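Local coordinates for GTPase HflX (Sulfolobus solfataricus P2, PDB 2QTF), which hydrolyses GTP specifically, associates with the 50S ribosomal subunit and may act in protein synthesis or ribosome biogenesis, at residues L89-F94 / V245-V250; V231-F236 / S253-S258. All coordinates share one frame; numbering follows the deposited sequence.

Contact 1. Residues L89-F94 / V245-V250; sequences LLLEIF and VDAFFV. With CD (cadmium ion), chain B.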
ATOM      1  N   LEU A  89       4.578  -1.988  10.029  1.00 15.89           N
ATOM      2  CA  LEU A  89       4.529  -1.005   8.951  1.00 16.64           C
ATOM      3  C   LEU A  89       3.398  -1.338   7.985  1.00 17.14           C
ATOM      4  O   LEU A  89       2.637  -0.462   7.509  1.00 14.93           O
ATOM      5  CB  LEU A  89       5.913  -0.903   8.202  1.00 17.74           C
ATOM      6  CG  LEU A  89       5.920  -0.077   6.864  1.00 15.34           C
ATOM      7  CD1 LEU A  89       5.746   1.377   7.174  1.00 17.42           C
ATOM      8  CD2 LEU A  89       7.192  -0.255   5.921  1.00 21.11           C
ATOM      9  N   LEU A  90       3.332  -2.594   7.555  1.00 17.56           N
ATOM     10  CA  LEU A  90       2.274  -2.915   6.538  1.00 18.37           C
ATOM     11  C   LEU A  90       0.916  -2.802   7.218  1.00 18.49           C
ATOM     12  O   LEU A  90      -0.049  -2.398   6.544  1.00 18.65           O
ATOM     13  CB  LEU A  90       2.417  -4.381   5.999  1.00 18.64           C
ATOM     14  CG  LEU A  90       3.711  -4.586   5.218  1.00 26.53           C
ATOM     15  CD1 LEU A  90       4.074  -6.078   4.841  1.00 26.24           C
ATOM     16  CD2 LEU A  90       3.780  -3.723   4.018  1.00 31.10           C
ATOM     17  N   LEU A  91       0.799  -3.183   8.513  1.00 17.16           N
ATOM     18  CA  LEU A  91      -0.498  -3.013   9.190  1.00 16.28           C
ATOM     19  C   LEU A  91      -0.887  -1.500   9.263  1.00 16.88           C
ATOM     20  O   LEU A  91      -2.071  -1.131   9.130  1.00 17.18           O
ATOM     21  CB  LEU A  91      -0.535  -3.661  10.630  1.00 17.29           C
ATOM     22  CG  LEU A  91      -0.562  -5.225  10.530  1.00 15.32           C
ATOM     23  CD1 LEU A  91      -0.201  -5.747  11.916  1.00 14.51           C
ATOM     24  CD2 LEU A  91      -2.003  -5.598  10.016  1.00 16.60           C
ATOM     25  N   GLU A  92       0.116  -0.631   9.493  1.00 17.72           N
ATOM     26  CA  GLU A  92      -0.147   0.860   9.380  1.00 16.72           C
ATOM     27  C   GLU A  92      -0.693   1.304   8.001  1.00 17.61           C
ATOM     28  O   GLU A  92      -1.681   2.046   7.950  1.00 16.26           O
ATOM     29  CB  GLU A  92       1.154   1.659   9.776  1.00 14.80           C
ATOM     30  CG  GLU A  92       0.875   3.189   9.778  1.00 18.26           C
ATOM     31  CD  GLU A  92       0.185   3.570  11.127  1.00 19.05           C
ATOM     32  OE1 GLU A  92       0.189   2.651  12.034  1.00 18.56           O
ATOM     33  OE2 GLU A  92      -0.272   4.754  11.326  1.00 26.08           O
ATOM     34  N   ILE A  93      -0.085   0.810   6.895  1.00 14.90           N
ATOM     35  CA  ILE A  93      -0.565   1.072   5.511  1.00 17.82           C
ATOM     36  C   ILE A  93      -2.027   0.637   5.407  1.00 17.10           C
ATOM     37  O   ILE A  93      -2.896   1.372   4.941  1.00 17.78           O
ATOM     38  CB  ILE A  93       0.308   0.298   4.475  1.00 18.68           C
ATOM     39  CG1 ILE A  93       1.730   0.857   4.528  1.00 20.13           C
ATOM     40  CG2 ILE A  93      -0.363   0.335   3.067  1.00 19.39           C
ATOM     41  CD1 ILE A  93       2.716   0.039   3.713  1.00 19.63           C
ATOM     42  N   PHE A  94      -2.304  -0.522   5.941  1.00 17.62           N
ATOM     43  CA  PHE A  94      -3.701  -1.068   5.831  1.00 17.54           C
ATOM     44  C   PHE A  94      -4.666  -0.178   6.607  1.00 16.44           C
ATOM     45  O   PHE A  94      -5.735   0.176   6.086  1.00 18.39           O
ATOM     46  CB  PHE A  94      -3.802  -2.536   6.284  1.00 18.63           C
ATOM     47  CG  PHE A  94      -2.838  -3.527   5.571  1.00 18.86           C
ATOM     48  CD1 PHE A  94      -2.259  -3.248   4.358  1.00 20.90           C
ATOM     49  CD2 PHE A  94      -2.697  -4.820   6.127  1.00 15.91           C
ATOM     50  CE1 PHE A  94      -1.361  -4.148   3.764  1.00 17.45           C
ATOM     51  CE2 PHE A  94      -1.807  -5.804   5.514  1.00 18.97           C
ATOM     52  CZ  PHE A  94      -1.148  -5.458   4.346  1.00 20.29           C
ATOM     53  N   VAL A 245      -2.052 -11.595   6.130  1.00 22.14           N
ATOM     54  CA  VAL A 245      -2.675 -11.824   4.802  1.00 20.92           C
ATOM     55  C   VAL A 245      -4.129 -11.594   4.917  1.00 20.19           C
ATOM     56  O   VAL A 245      -4.683 -10.996   4.013  1.00 21.11           O
ATOM     57  CB  VAL A 245      -2.375 -13.270   4.308  1.00 22.66           C
ATOM     58  CG1 VAL A 245      -3.434 -13.720   3.234  1.00 25.30           C
ATOM     59  CG2 VAL A 245      -1.018 -13.326   3.731  1.00 22.10           C
ATOM     60  N   ASP A 246      -4.817 -11.976   6.000  1.00 20.08           N
ATOM     61  CA  ASP A 246      -6.226 -11.657   6.005  1.00 22.10           C
ATOM     62  C   ASP A 246      -6.542 -10.158   6.135  1.00 23.63           C
ATOM     63  O   ASP A 246      -7.503  -9.686   5.525  1.00 23.31           O
ATOM     64  CB  ASP A 246      -7.021 -12.227   7.170  1.00 24.32           C
ATOM     65  CG  ASP A 246      -7.219 -13.786   7.070  1.00 31.47           C
ATOM     66  OD1 ASP A 246      -7.035 -14.389   6.003  1.00 34.65           O
ATOM     67  OD2 ASP A 246      -7.548 -14.314   8.112  1.00 31.38           O
ATOM     68  N   ALA A 247      -5.809  -9.456   7.011  1.00 20.28           N
ATOM     69  CA  ALA A 247      -6.016  -8.024   7.047  1.00 20.82           C
ATOM     70  C   ALA A 247      -5.796  -7.408   5.662  1.00 19.30           C
ATOM     71  O   ALA A 247      -6.507  -6.444   5.302  1.00 19.33           O
ATOM     72  CB  ALA A 247      -5.092  -7.387   8.071  1.00 18.41           C
ATOM     73  N   PHE A 248      -4.786  -7.893   4.918  1.00 19.85           N
ATOM     74  CA  PHE A 248      -4.482  -7.319   3.578  1.00 18.97           C
ATOM     75  C   PHE A 248      -5.653  -7.529   2.648  1.00 20.62           C
ATOM     76  O   PHE A 248      -6.216  -6.584   2.052  1.00 18.36           O
ATOM     77  CB  PHE A 248      -3.192  -7.979   2.946  1.00 19.51           C
ATOM     78  CG  PHE A 248      -3.017  -7.620   1.530  1.00 22.33           C
ATOM     79  CD1 PHE A 248      -2.790  -6.283   1.132  1.00 19.17           C
ATOM     80  CD2 PHE A 248      -3.139  -8.641   0.525  1.00 28.13           C
ATOM     81  CE1 PHE A 248      -2.702  -5.919  -0.255  1.00 27.98           C
ATOM     82  CE2 PHE A 248      -3.041  -8.304  -0.839  1.00 27.93           C
ATOM     83  CZ  PHE A 248      -2.772  -6.938  -1.223  1.00 26.55           C
ATOM     84  N   PHE A 249      -6.040  -8.803   2.488  1.00 19.60           N
ATOM     85  CA  PHE A 249      -7.149  -9.088   1.569  1.00 19.99           C
ATOM     86  C   PHE A 249      -8.455  -8.411   1.901  1.00 20.06           C
ATOM     87  O   PHE A 249      -9.199  -7.923   1.029  1.00 22.43           O
ATOM     88  CB  PHE A 249      -7.318 -10.611   1.359  1.00 19.96           C
ATOM     89  CG  PHE A 249      -6.358 -11.126   0.407  1.00 22.34           C
ATOM     90  CD1 PHE A 249      -6.434 -10.730  -0.929  1.00 25.95           C
ATOM     91  CD2 PHE A 249      -5.277 -11.929   0.825  1.00 25.47           C
ATOM     92  CE1 PHE A 249      -5.488 -11.139  -1.875  1.00 25.94           C
ATOM     93  CE2 PHE A 249      -4.320 -12.357  -0.107  1.00 30.25           C
ATOM     94  CZ  PHE A 249      -4.426 -11.973  -1.479  1.00 29.86           C
ATOM     95  N   VAL A 250      -8.784  -8.361   3.137  1.00 20.20           N
ATOM     96  CA  VAL A 250     -10.033  -7.698   3.500  1.00 20.29           C
ATOM     97  C   VAL A 250      -9.993  -6.198   3.212  1.00 21.11           C
ATOM     98  O   VAL A 250     -10.949  -5.573   2.743  1.00 21.16           O
ATOM     99  CB  VAL A 250     -10.361  -7.955   5.007  1.00 20.26           C
ATOM    100  CG1 VAL A 250     -11.643  -7.304   5.368  1.00 21.13           C
ATOM    101  CG2 VAL A 250     -10.579  -9.474   5.283  1.00 27.20           C
TER
HETATM  102 CD    CD B 401      -0.693   4.396  13.483  1.00 23.99          CD
HETATM  103  O   HOH W   1       0.352   2.699  14.955  1.00 28.66           O
HETATM  104  O   HOH W   2       1.728   5.353  13.656  1.00 35.31           O
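Phe94 lays its ring against the backbone turn of Ala247 and Phe248, joining helix 86-97 to helix 245-253. The tight part is here: Phe248 CA sits over one face, 4.0 Å from the Phe94 ring centroid as a CH-pi contact, and Phe94 CZ meets Phe248 CB at 3.5 Å. Leu90 O lies over the other face, toward the rim. The two rings meet obliquely, planes at 43° and centroids 5.6 Å apart. Phe94 CB points toward helix 245-253, and CG anti to the carbonyl carbon (chi1 -55°) carries the ring onto Phe248. Ala247 CB offers its methyl, 4.0 Å from Phe94 CD2 and 4.1 Å from Leu91 CD2. An alanine in place of Phe94 would probably leave Phe248 CA and CB without the ring they pack against, and Ala247 CB with Leu91 alone across this contact. Exposed Asp246 and partly exposed Val245 and Phe249, pointing away from helix 86-97, make the solvent side. Buried Glu92, no part of the contact, chelates a cadmium ion. At 23° and 10.1 Å between segment axes, this is near-parallel helix-helix packing between the N-terminal part and the helix following the DxxG motif, probably the switch II helix.

Contact 2. Residues V231-F236 / S253-S258; sequences VDTVGF and SEAKYS. With CD (cadmium ion), chain C; ACT (acetate ion), chain H.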
ATOM      1  N   VAL A 231     -10.531   7.346  -5.285  1.00 22.09           N
ATOM      2  CA  VAL A 231     -10.394   6.576  -4.062  1.00 20.78           C
ATOM      3  C   VAL A 231      -8.964   5.908  -4.067  1.00 20.20           C
ATOM      4  O   VAL A 231      -8.591   5.233  -5.009  1.00 19.24           O
ATOM      5  CB  VAL A 231     -11.517   5.540  -3.935  1.00 25.22           C
ATOM      6  CG1 VAL A 231     -11.252   4.529  -2.775  1.00 24.37           C
ATOM      7  CG2 VAL A 231     -12.992   6.168  -3.815  1.00 22.28           C
ATOM      8  N   ASP A 232      -8.170   6.178  -3.027  1.00 20.85           N
ATOM      9  CA  ASP A 232      -6.806   5.572  -2.857  1.00 19.67           C
ATOM     10  C   ASP A 232      -7.023   4.216  -2.209  1.00 20.81           C
ATOM     11  O   ASP A 232      -7.139   4.103  -1.003  1.00 20.74           O
ATOM     12  CB  ASP A 232      -5.970   6.463  -1.923  1.00 21.30           C
ATOM     13  CG  ASP A 232      -4.552   5.909  -1.703  1.00 21.85           C
ATOM     14  OD1 ASP A 232      -4.291   4.800  -2.233  1.00 19.30           O
ATOM     15  OD2 ASP A 232      -3.713   6.422  -0.912  1.00 29.15           O
ATOM     16  N   THR A 233      -7.077   3.176  -3.021  1.00 21.06           N
ATOM     17  CA  THR A 233      -7.194   1.812  -2.555  1.00 23.07           C
ATOM     18  C   THR A 233      -5.758   1.347  -2.171  1.00 21.88           C
ATOM     19  O   THR A 233      -4.734   1.818  -2.756  1.00 22.26           O
ATOM     20  CB  THR A 233      -7.779   0.926  -3.682  1.00 22.88           C
ATOM     21  OG1 THR A 233      -9.132   1.388  -3.954  1.00 27.26           O
ATOM     22  CG2 THR A 233      -7.852  -0.569  -3.305  1.00 23.48           C
ATOM     23  N   VAL A 234      -5.712   0.395  -1.216  1.00 18.07           N
ATOM     24  CA  VAL A 234      -4.395  -0.181  -0.865  1.00 19.07           C
ATOM     25  C   VAL A 234      -3.746  -0.812  -2.130  1.00 18.88           C
ATOM     26  O   VAL A 234      -4.439  -1.359  -3.032  1.00 20.44           O
ATOM     27  CB  VAL A 234      -4.530  -1.161   0.352  1.00 19.05           C
ATOM     28  CG1 VAL A 234      -5.277  -2.504  -0.092  1.00 16.68           C
ATOM     29  CG2 VAL A 234      -3.165  -1.383   1.055  1.00 22.20           C
ATOM     30  N   GLY A 235      -2.427  -0.755  -2.242  1.00 18.43           N
ATOM     31  CA  GLY A 235      -1.762  -1.417  -3.361  1.00 21.64           C
ATOM     32  C   GLY A 235      -1.739  -2.929  -3.222  1.00 25.95           C
ATOM     33  O   GLY A 235      -2.035  -3.442  -2.116  1.00 29.30           O
ATOM     34  N   PHE A 236      -1.424  -3.646  -4.321  1.00 22.90           N
ATOM     35  CA  PHE A 236      -1.036  -5.060  -4.287  1.00 23.28           C
ATOM     36  C   PHE A 236       0.398  -5.028  -3.701  1.00 25.07           C
ATOM     37  O   PHE A 236       1.255  -4.253  -4.136  1.00 23.74           O
ATOM     38  CB  PHE A 236      -0.963  -5.614  -5.715  1.00 21.67           C
ATOM     39  CG  PHE A 236      -2.227  -5.430  -6.498  1.00 23.93           C
ATOM     40  CD1 PHE A 236      -3.452  -5.638  -5.918  1.00 17.25           C
ATOM     41  CD2 PHE A 236      -2.162  -5.064  -7.843  1.00 27.90           C
ATOM     42  CE1 PHE A 236      -4.706  -5.547  -6.688  1.00 21.86           C
ATOM     43  CE2 PHE A 236      -3.362  -4.864  -8.594  1.00 21.89           C
ATOM     44  CZ  PHE A 236      -4.633  -5.131  -8.004  1.00 21.04           C
ATOM     45  N   SER A 253     -10.108  -5.895  -0.578  1.00 22.56           N
ATOM     46  CA  SER A 253     -11.481  -6.190  -1.091  1.00 24.69           C
ATOM     47  C   SER A 253     -12.451  -5.031  -1.071  1.00 23.41           C
ATOM     48  O   SER A 253     -13.525  -5.074  -1.751  1.00 25.73           O
ATOM     49  CB  SER A 253     -12.087  -7.390  -0.287  1.00 24.49           C
ATOM     50  OG  SER A 253     -11.307  -8.536  -0.656  1.00 30.87           O
ATOM     51  N   GLU A 254     -12.153  -3.971  -0.304  1.00 25.17           N
ATOM     52  CA  GLU A 254     -12.935  -2.740  -0.384  1.00 23.84           C
ATOM     53  C   GLU A 254     -12.891  -2.130  -1.815  1.00 25.13           C
ATOM     54  O   GLU A 254     -13.674  -1.204  -2.129  1.00 26.60           O
ATOM     55  CB  GLU A 254     -12.487  -1.679   0.563  1.00 23.90           C
ATOM     56  CG  GLU A 254     -12.589  -2.117   2.098  1.00 24.24           C
ATOM     57  CD  GLU A 254     -12.082  -1.089   3.069  1.00 23.43           C
ATOM     58  OE1 GLU A 254     -11.838   0.096   2.691  1.00 26.22           O
ATOM     59  OE2 GLU A 254     -11.997  -1.448   4.297  1.00 23.72           O
ATOM     60  N   ALA A 255     -11.999  -2.587  -2.660  1.00 25.16           N
ATOM     61  CA  ALA A 255     -11.940  -2.003  -4.006  1.00 27.22           C
ATOM     62  C   ALA A 255     -13.254  -2.313  -4.739  1.00 30.42           C
ATOM     63  O   ALA A 255     -13.620  -1.649  -5.672  1.00 30.28           O
ATOM     64  CB  ALA A 255     -10.827  -2.601  -4.772  1.00 28.72           C
ATOM     65  N   LYS A 256     -13.958  -3.366  -4.329  1.00 30.55           N
ATOM     66  CA  LYS A 256     -15.205  -3.642  -5.033  1.00 33.69           C
ATOM     67  C   LYS A 256     -16.323  -2.625  -4.707  1.00 32.37           C
ATOM     68  O   LYS A 256     -17.396  -2.627  -5.323  1.00 33.60           O
ATOM     69  CB  LYS A 256     -15.561  -5.138  -4.843  1.00 34.86           C
ATOM     70  CG  LYS A 256     -16.013  -5.463  -3.486  1.00 38.63           C
ATOM     71  CD  LYS A 256     -16.282  -7.005  -3.448  1.00 48.26           C
ATOM     72  CE  LYS A 256     -15.152  -7.759  -2.837  1.00 50.90           C
ATOM     73  NZ  LYS A 256     -15.670  -8.951  -2.061  1.00 55.84           N
ATOM     74  N   TYR A 257     -16.082  -1.668  -3.834  1.00 31.36           N
ATOM     75  CA  TYR A 257     -17.087  -0.638  -3.571  1.00 31.43           C
ATOM     76  C   TYR A 257     -17.114   0.500  -4.646  1.00 30.56           C
ATOM     77  O   TYR A 257     -18.055   1.322  -4.693  1.00 29.76           O
ATOM     78  CB  TYR A 257     -16.782   0.126  -2.255  1.00 35.60           C
ATOM     79  CG  TYR A 257     -16.826  -0.683  -0.963  1.00 38.41           C
ATOM     80  CD1 TYR A 257     -17.451  -1.910  -0.912  1.00 41.67           C
ATOM     81  CD2 TYR A 257     -16.199  -0.197   0.194  1.00 39.14           C
ATOM     82  CE1 TYR A 257     -17.478  -2.651   0.293  1.00 46.69           C
ATOM     83  CE2 TYR A 257     -16.214  -0.899   1.401  1.00 35.17           C
ATOM     84  CZ  TYR A 257     -16.852  -2.120   1.458  1.00 41.88           C
ATOM     85  OH  TYR A 257     -16.890  -2.823   2.666  1.00 45.34           O
ATOM     86  N   SER A 258     -16.038   0.591  -5.418  1.00 25.84           N
ATOM     87  CA  SER A 258     -15.855   1.663  -6.378  1.00 24.84           C
ATOM     88  C   SER A 258     -16.612   1.248  -7.665  1.00 24.59           C
ATOM     89  O   SER A 258     -16.756   0.047  -7.955  1.00 25.31           O
ATOM     90  CB  SER A 258     -14.327   1.925  -6.579  1.00 25.36           C
ATOM     91  OG  SER A 258     -13.830   2.540  -5.367  1.00 27.03           O
TER
HETATM   92 CD    CD C 402      -2.173   4.737  -1.088  1.00 25.98          CD
HETATM   93  C   ACT H 601       0.776   0.579  -1.434  1.00 44.00           C
HETATM   94  O   ACT H 601      -0.470   0.931  -1.222  1.00 42.26           O
HETATM   95  OXT ACT H 601       1.130  -0.045  -2.513  1.00 41.50           O
HETATM   96  CH3 ACT H 601       1.809   0.885  -0.341  1.00 41.63           C
HETATM   97  O   HOH W   3     -11.423   0.895  -5.269  1.00 37.73           O
HETATM   98  O   HOH W   4      -2.237   2.590  -2.197  1.00 26.87           O
HETATM   99  O   HOH W   5      -0.061   3.576  -0.454  1.00 35.63           O
HETATM  100  O   HOH W   6      -1.365   5.472  -3.101  1.00 35.63           O
HETATM  101  O   HOH W   7      -0.916   6.391   0.127  1.00 28.11           O
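Val231 and Ser258 begin the contact: the Val231 CG2 methyl lies 4.0 Å from Ser258 OG, a van der Waals touch of methyl on hydroxyl oxygen, with no hydrogen bond across. The next residue, Asp232, points its carboxylate elsewhere and chelates a cadmium ion with both oxygens, OD1 at 2.4 Å and OD2 at 2.3 Å; four waters and His97 NE2 complete the shell. Thr233 carries the centre of the contact and divides its branches. CG2, anti to the backbone N, packs on Ala255 CB at 3.9 Å, while OG1, anti to the carbonyl carbon (chi1 -64°), reaches a water 2.7 Å away. That water is also 2.9 Å from Ser258 OG and gives a weak bond to Ala255 O, so the hydroxyls of Thr233 and Ser258 are joined through a single water. On the cadmium side, Thr233 O accepts a bond from one of the metal-bound waters, which also donates to an acetate oxygen. Val234 leads to Gly235, whose N gives that same acetate O a bond of 2.8 Å with an N-H...O angle of 147°. The acetate, probably from the crystallisation liquor, also bonds to Lys192 NZ and Thr188 OG1, P-loop residues, and so probably sits where a phosphate of GTP would, beside the DxxG motif (Asp232 to Gly235). Phe236 closes the run, its ring edge-to-face with Tyr187. Strand 226-232 is bonded to strand 181-185 through Val231, with Ile182 and Ile184 as partners, while Leu252 of helix 245-253 packs on Thr233 and Val234. The 3-10 turn 254-257 then carries the chain from that helix to strand 260-266, on the other side of strand 181-185, as the end of a beta-alpha-beta crossover.

How the contacts relate
Contacts 1 and 2, with centres 12 Å apart, share helix 245-253: its first turns pack on helix 86-97, and its end runs into the turn facing Thr233. Val234 bridges them, its CG2 lying 3.9 Å from Phe94 CD1 and equally far from Ile93 CG2, while Phe248 CE1 approaches Gly235 O at 3.2 Å. The aromatic interface of contact 1 therefore backs directly onto the probable GTP-binding segment of contact 2. In this crystal a cadmium ion also joins Asp232 to His97 of helix 86-97; the side chain of Phe94 is about 10 Å from this cadmium ion. Glu254 adds a polar link, bonded to Gly99 N and Ser100 OG just beyond that helix.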